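Local coordinates for fiber protein (Human adenovirus 16, PDB 3CNC) that forms the trimeric knob at the tip of the adenovirus fiber, which probably attaches the virus to host cells through the receptor CD46, at residues N28-G33 against L55-N60; G66-M71 against F211-I216. All coordinates share one frame; numbering follows the deposited sequence.

How the contacts relate
Both contacts are antiparallel pairings in one sheet of the fiber knob, and both are largely buried. Contact 1 joins 28-33 to 55-60, and contact 2 joins 66-71 to 211-216. Strands 51-60 and 63-72 are sheet neighbours and link the two; Val-56 N and Tyr-67 O, 2.7 Å apart, probably form a hydrogen bond between them. Contact 2 lies nearer the centre of the chain, about 7 Å from it between centres, against about 12 Å for contact 1. Both are held by backbone bonds. Contact 1 adds a threonine hydroxyl and mostly aliphatic packing, contact 2 mostly aromatic packing on the sheet's outermost strand within this chain. Both touch the second subunit.

Contact 1: N28-G33 against L55-N60; sequences NTLWTG and LVLVKN
Leu-30 and Leu-57 form the central hydrogen-bonded pair of an antiparallel pairing between strand 29-31 and strand 55-60. The short axes come within 4.7 Å at 164°. Leu-30 N gives a nearly straight bond to Leu-57 O (2.8 Å, 174° at the hydrogen), and Leu-57 N returns one to Leu-30 O. Lys-59 N bonds Asn-28 O at one end, and Thr-32 N bonds Leu-55 O at the other.

Beyond the strand, Leu-55 N is met by a side-chain acceptor, Thr-32 OG1, at 3.1 Å. This OG1 sits between the backbone N and the carbonyl carbon (chi1 53°). The same hydroxyl donates to Gly-33 O.

Thr-29, Trp-31, Val-56 and Val-58 share one face. Val-56 CG1 touches Thr-29 CG2 at 3.8 Å and Trp-31 CB at 3.9 Å. The indole lies between Gly-33 CA over one face and Thr-29 CG2 over the other, both offset toward the rim. Trp-31 NE1 bonds Asn-118 O. On the other face Leu-30 CB meets Leu-57 CB at 4.2 Å. Leu-30 also packs on Ala-127 and Phe-130, and Leu-57 on Met-187 of strand 185-194.

Thr-29 OG1 packs near both Val-58 methyls and bonds Gly-62 N of the second subunit. The backbone is thus tied strand to strand, while a threonine on the Val-56 face also serves the trimer interface.

Contact 2: G66-M71 against F211-I216; sequences GYITLM and FFFSYI
Phe-213 lays its ring across Gly-66, from strand 211-216, the outermost of the sheet within this chain, onto strand 66-71. From CB, CG lies between the backbone N and the carbonyl carbon (chi1 61°), which turns the ring toward the neighbouring strand. CD2 then lies 3.7 Å from Gly-66 O. CE2 comes to 3.6 Å from Gly-66 C and also meets Ile-68 CG2. CE1 and the tip atom CZ lie over Gly-66 CA, with CZ at 3.8 Å. The result is a CH-pi contact: Gly-66 CA is 4.0 Å from the ring centroid and 20° off the ring normal. Gly-66 has no side chain, and the position a beta carbon would take is occupied by Phe-213 CZ.

The backbones run antiparallel, at 147° between the short axes. Gly-66 N bonds Phe-213 O at 2.8 Å, while the return bond from Phe-213 N to Gly-66 O is weak. Ile-68 and Phe-211 exchange two further bonds.

Ile-68 CG2 packs 3.7 Å from Phe-211 CB, at the edge of the Phe-211 ring. On the opposite face of the sheet, Tyr-67 and Phe-212 lie side by side, and Tyr-67 CD1 meets Phe-212 CE2 at 3.7 Å, at the edge of the phenylalanine ring. Tyr-67 OH bonds Tyr-137 OH of the second subunit, and Phe-212 packs on Ser-214 of that subunit.

Phe-211 and Ile-68 pack against strands 165-174 and 185-194 of the other sheet. Phe-213 meets Phe-189 there and also Phe-212 of the third subunit. The subunit boundary therefore draws on both faces of this pairing, with aromatic surface from each and a tyrosine hydroxyl from one.

Contact 1: N28-G33 against L55-N60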
loop_
_atom_site.group_PDB
_atom_site.type_symbol
_atom_site.label_atom_id
_atom_site.label_comp_id
_atom_site.label_asym_id
_atom_site.label_seq_id
_atom_site.Cartn_x
_atom_site.Cartn_y
_atom_site.Cartn_z
ATOM N N ASN A 28 9.252 -14.771 9.605
ATOM C CA ASN A 28 8.444 -13.554 9.720
ATOM C C ASN A 28 7.607 -13.412 8.447
ATOM O O ASN A 28 6.931 -12.411 8.223
ATOM C CB ASN A 28 9.343 -12.333 9.894
ATOM C CG ASN A 28 10.199 -12.065 8.678
ATOM O OD1 ASN A 28 10.693 -12.992 8.038
ATOM N ND2 ASN A 28 10.391 -10.796 8.358
ATOM N N THR A 29 7.657 -14.443 7.615
ATOM C CA THR A 29 6.926 -14.456 6.359
ATOM C C THR A 29 6.158 -15.753 6.207
ATOM O O THR A 29 6.725 -16.839 6.346
ATOM C CB THR A 29 7.883 -14.325 5.155
ATOM O OG1 THR A 29 8.589 -13.084 5.237
ATOM C CG2 THR A 29 7.111 -14.372 3.855
ATOM N N LEU A 30 4.862 -15.635 5.936
ATOM C CA LEU A 30 4.010 -16.801 5.724
ATOM C C LEU A 30 3.541 -16.660 4.275
ATOM O O LEU A 30 2.891 -15.671 3.928
ATOM C CB LEU A 30 2.818 -16.783 6.688
ATOM C CG LEU A 30 1.926 -18.025 6.653
ATOM C CD1 LEU A 30 2.733 -19.263 7.068
ATOM C CD2 LEU A 30 0.737 -17.840 7.583
ATOM N N TRP A 31 3.884 -17.627 3.423
ATOM C CA TRP A 31 3.505 -17.520 2.013
ATOM C C TRP A 31 3.305 -18.833 1.259
ATOM O O TRP A 31 3.461 -19.923 1.806
ATOM C CB TRP A 31 4.548 -16.659 1.265
ATOM C CG TRP A 31 5.908 -17.322 1.069
ATOM C CD1 TRP A 31 6.313 -18.547 1.541
ATOM C CD2 TRP A 31 6.994 -16.822 0.283
ATOM N NE1 TRP A 31 7.575 -18.839 1.088
ATOM C CE2 TRP A 31 8.016 -17.800 0.311
ATOM C CE3 TRP A 31 7.204 -15.643 -0.448
ATOM C CZ2 TRP A 31 9.235 -17.637 -0.375
ATOM C CZ3 TRP A 31 8.418 -15.479 -1.130
ATOM C CH2 TRP A 31 9.415 -16.473 -1.088
ATOM N N THR A 32 2.961 -18.697 -0.016
ATOM C CA THR A 32 2.742 -19.825 -0.907
ATOM C C THR A 32 4.033 -20.128 -1.653
ATOM O O THR A 32 4.085 -21.051 -2.465
ATOM C CB THR A 32 1.701 -19.480 -1.973
ATOM O OG1 THR A 32 2.086 -18.257 -2.627
ATOM C CG2 THR A 32 0.339 -19.320 -1.358
ATOM N N GLY A 33 5.067 -19.344 -1.370
ATOM C CA GLY A 33 6.329 -19.491 -2.072
ATOM C C GLY A 33 6.225 -18.556 -3.268
ATOM O O GLY A 33 5.118 -18.132 -3.612
ATOM N N LEU A 55 0.401 -15.710 -2.449
ATOM C CA LEU A 55 0.000 -14.900 -1.321
ATOM C C LEU A 55 1.169 -14.791 -0.364
ATOM O O LEU A 55 1.751 -15.796 0.030
ATOM C CB LEU A 55 -1.198 -15.534 -0.606
ATOM C CG LEU A 55 -1.680 -14.818 0.668
ATOM C CD1 LEU A 55 -2.368 -13.526 0.282
ATOM C CD2 LEU A 55 -2.645 -15.724 1.460
ATOM N N VAL A 56 1.519 -13.564 -0.006
ATOM C CA VAL A 56 2.606 -13.347 0.932
ATOM C C VAL A 56 2.105 -12.532 2.125
ATOM O O VAL A 56 1.570 -11.431 1.957
ATOM C CB VAL A 56 3.759 -12.582 0.292
ATOM C CG1 VAL A 56 5.022 -12.754 1.136
ATOM C CG2 VAL A 56 3.963 -13.061 -1.141
ATOM N N LEU A 57 2.259 -13.090 3.320
ATOM C CA LEU A 57 1.855 -12.400 4.542
ATOM C C LEU A 57 3.132 -12.137 5.340
ATOM O O LEU A 57 3.873 -13.071 5.653
ATOM C CB LEU A 57 0.886 -13.271 5.355
ATOM C CG LEU A 57 -0.409 -13.652 4.616
ATOM C CD1 LEU A 57 -1.285 -14.514 5.526
ATOM C CD2 LEU A 57 -1.144 -12.407 4.189
ATOM N N VAL A 58 3.399 -10.875 5.657
ATOM C CA VAL A 58 4.604 -10.539 6.414
ATOM C C VAL A 58 4.353 -9.779 7.727
ATOM O O VAL A 58 3.714 -8.725 7.729
ATOM C CB VAL A 58 5.570 -9.690 5.568
ATOM C CG1 VAL A 58 6.869 -9.485 6.328
ATOM C CG2 VAL A 58 5.811 -10.360 4.226
ATOM N N LYS A 59 4.857 -10.317 8.834
ATOM C CA LYS A 59 4.712 -9.667 10.136
ATOM C C LYS A 59 5.496 -8.364 10.145
ATOM O O LYS A 59 6.715 -8.355 9.990
ATOM C CB LYS A 59 5.248 -10.549 11.258
ATOM C CG LYS A 59 4.386 -11.721 11.627
ATOM C CD LYS A 59 4.990 -12.461 12.808
ATOM C CE LYS A 59 4.070 -13.566 13.285
ATOM N NZ LYS A 59 4.634 -14.260 14.474
ATOM N N ASN A 60 4.794 -7.261 10.337
ATOM C CA ASN A 60 5.437 -5.964 10.373
ATOM C C ASN A 60 4.898 -5.232 11.598
ATOM O O ASN A 60 3.969 -4.435 11.505
ATOM C CB ASN A 60 5.115 -5.211 9.081
ATOM C CG ASN A 60 5.944 -3.956 8.914
ATOM O OD1 ASN A 60 7.045 -3.843 9.466
ATOM N ND2 ASN A 60 5.428 -3.006 8.134
#

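Contact 2: G66-M71 against F211-I216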
loop_
_atom_site.group_PDB
_atom_site.type_symbol
_atom_site.label_atom_id
_atom_site.label_comp_id
_atom_site.label_asym_id
_atom_site.label_seq_id
_atom_site.Cartn_x
_atom_site.Cartn_y
_atom_site.Cartn_z
ATOM N N GLY A 66 0.439 -7.583 3.349
ATOM C CA GLY A 66 0.067 -8.645 2.424
ATOM C C GLY A 66 0.265 -8.376 0.946
ATOM O O GLY A 66 0.172 -7.236 0.490
ATOM N N TYR A 67 0.521 -9.450 0.199
ATOM C CA TYR A 67 0.740 -9.400 -1.246
ATOM C C TYR A 67 -0.025 -10.569 -1.870
ATOM O O TYR A 67 0.144 -11.710 -1.461
ATOM C CB TYR A 67 2.233 -9.552 -1.545
ATOM C CG TYR A 67 2.590 -9.644 -3.017
ATOM C CD1 TYR A 67 2.997 -8.516 -3.725
ATOM C CD2 TYR A 67 2.567 -10.875 -3.689
ATOM C CE1 TYR A 67 3.392 -8.604 -5.065
ATOM C CE2 TYR A 67 2.955 -10.978 -5.038
ATOM C CZ TYR A 67 3.370 -9.841 -5.713
ATOM O OH TYR A 67 3.798 -9.931 -7.013
ATOM N N ILE A 68 -0.859 -10.297 -2.867
ATOM C CA ILE A 68 -1.620 -11.378 -3.476
ATOM C C ILE A 68 -1.818 -11.210 -4.963
ATOM O O ILE A 68 -2.084 -10.107 -5.454
ATOM C CB ILE A 68 -3.020 -11.545 -2.814
ATOM C CG1 ILE A 68 -3.706 -12.810 -3.341
ATOM C CG2 ILE A 68 -3.890 -10.301 -3.091
ATOM C CD1 ILE A 68 -4.897 -13.266 -2.499
ATOM N N THR A 69 -1.704 -12.335 -5.660
ATOM C CA THR A 69 -1.867 -12.383 -7.097
ATOM C C THR A 69 -2.389 -13.755 -7.565
ATOM O O THR A 69 -2.092 -14.795 -6.965
ATOM C CB THR A 69 -0.521 -12.073 -7.798
ATOM O OG1 THR A 69 -0.782 -11.535 -9.095
ATOM C CG2 THR A 69 0.324 -13.325 -7.928
ATOM N N LEU A 70 -3.166 -13.736 -8.646
ATOM C CA LEU A 70 -3.744 -14.947 -9.230
ATOM C C LEU A 70 -3.287 -15.205 -10.672
ATOM O O LEU A 70 -3.204 -14.278 -11.486
ATOM C CB LEU A 70 -5.262 -14.838 -9.255
ATOM C CG LEU A 70 -6.137 -15.662 -8.326
ATOM C CD1 LEU A 70 -7.564 -15.506 -8.828
ATOM C CD2 LEU A 70 -5.749 -17.147 -8.334
ATOM N N MET A 71 -2.997 -16.461 -10.992
ATOM C CA MET A 71 -2.629 -16.811 -12.364
ATOM C C MET A 71 -3.400 -18.058 -12.795
ATOM O O MET A 71 -3.257 -19.120 -12.189
ATOM C CB MET A 71 -1.129 -17.067 -12.509
ATOM C CG MET A 71 -0.734 -17.223 -13.976
ATOM S SD MET A 71 0.923 -17.862 -14.276
ATOM C CE MET A 71 1.782 -16.366 -14.672
ATOM N N PHE A 211 -1.942 -7.126 -5.732
ATOM C CA PHE A 211 -2.804 -6.334 -4.868
ATOM C C PHE A 211 -2.107 -6.210 -3.501
ATOM O O PHE A 211 -1.656 -7.214 -2.939
ATOM C CB PHE A 211 -4.173 -6.988 -4.692
ATOM C CG PHE A 211 -5.073 -6.232 -3.752
ATOM C CD1 PHE A 211 -5.507 -4.951 -4.072
ATOM C CD2 PHE A 211 -5.437 -6.777 -2.525
ATOM C CE1 PHE A 211 -6.286 -4.223 -3.180
ATOM C CE2 PHE A 211 -6.219 -6.055 -1.621
ATOM C CZ PHE A 211 -6.642 -4.779 -1.949
ATOM N N PHE A 212 -2.008 -4.989 -2.976
ATOM C CA PHE A 212 -1.344 -4.758 -1.682
ATOM C C PHE A 212 -2.360 -4.359 -0.614
ATOM O O PHE A 212 -3.338 -3.657 -0.903
ATOM C CB PHE A 212 -0.294 -3.645 -1.803
ATOM C CG PHE A 212 0.569 -3.751 -3.034
ATOM C CD1 PHE A 212 0.607 -2.710 -3.960
ATOM C CD2 PHE A 212 1.327 -4.901 -3.279
ATOM C CE1 PHE A 212 1.392 -2.816 -5.121
ATOM C CE2 PHE A 212 2.109 -5.015 -4.430
ATOM C CZ PHE A 212 2.143 -3.980 -5.349
ATOM N N PHE A 213 -2.118 -4.789 0.623
ATOM C CA PHE A 213 -3.029 -4.471 1.714
ATOM C C PHE A 213 -2.384 -4.767 3.060
ATOM O O PHE A 213 -1.370 -5.460 3.125
ATOM C CB PHE A 213 -4.314 -5.299 1.558
ATOM C CG PHE A 213 -4.079 -6.784 1.604
ATOM C CD1 PHE A 213 -4.346 -7.508 2.762
ATOM C CD2 PHE A 213 -3.539 -7.451 0.504
ATOM C CE1 PHE A 213 -4.077 -8.873 2.827
ATOM C CE2 PHE A 213 -3.266 -8.811 0.563
ATOM C CZ PHE A 213 -3.534 -9.524 1.724
ATOM N N SER A 214 -2.971 -4.234 4.129
ATOM C CA SER A 214 -2.473 -4.467 5.494
ATOM C C SER A 214 -3.645 -4.643 6.456
ATOM O O SER A 214 -4.743 -4.164 6.183
ATOM C CB SER A 214 -1.620 -3.292 5.979
ATOM O OG SER A 214 -0.376 -3.266 5.318
ATOM N N TYR A 215 -3.408 -5.323 7.572
ATOM C CA TYR A 215 -4.452 -5.519 8.566
ATOM C C TYR A 215 -3.855 -5.715 9.963
ATOM O O TYR A 215 -2.713 -6.147 10.081
ATOM C CB TYR A 215 -5.347 -6.709 8.167
ATOM C CG TYR A 215 -4.659 -8.059 8.088
ATOM C CD1 TYR A 215 -4.336 -8.769 9.243
ATOM C CD2 TYR A 215 -4.372 -8.648 6.850
ATOM C CE1 TYR A 215 -3.756 -10.034 9.171
ATOM C CE2 TYR A 215 -3.784 -9.916 6.765
ATOM C CZ TYR A 215 -3.488 -10.604 7.923
ATOM O OH TYR A 215 -2.972 -11.879 7.850
ATOM N N ILE A 216 -4.613 -5.367 11.006
ATOM C CA ILE A 216 -4.150 -5.524 12.394
ATOM C C ILE A 216 -4.037 -7.024 12.640
ATOM O O ILE A 216 -4.981 -7.774 12.367
ATOM C CB ILE A 216 -5.165 -4.955 13.436
ATOM C CG1 ILE A 216 -5.600 -3.525 13.072
ATOM C CG2 ILE A 216 -4.548 -4.994 14.823
ATOM C CD1 ILE A 216 -4.484 -2.606 12.795
#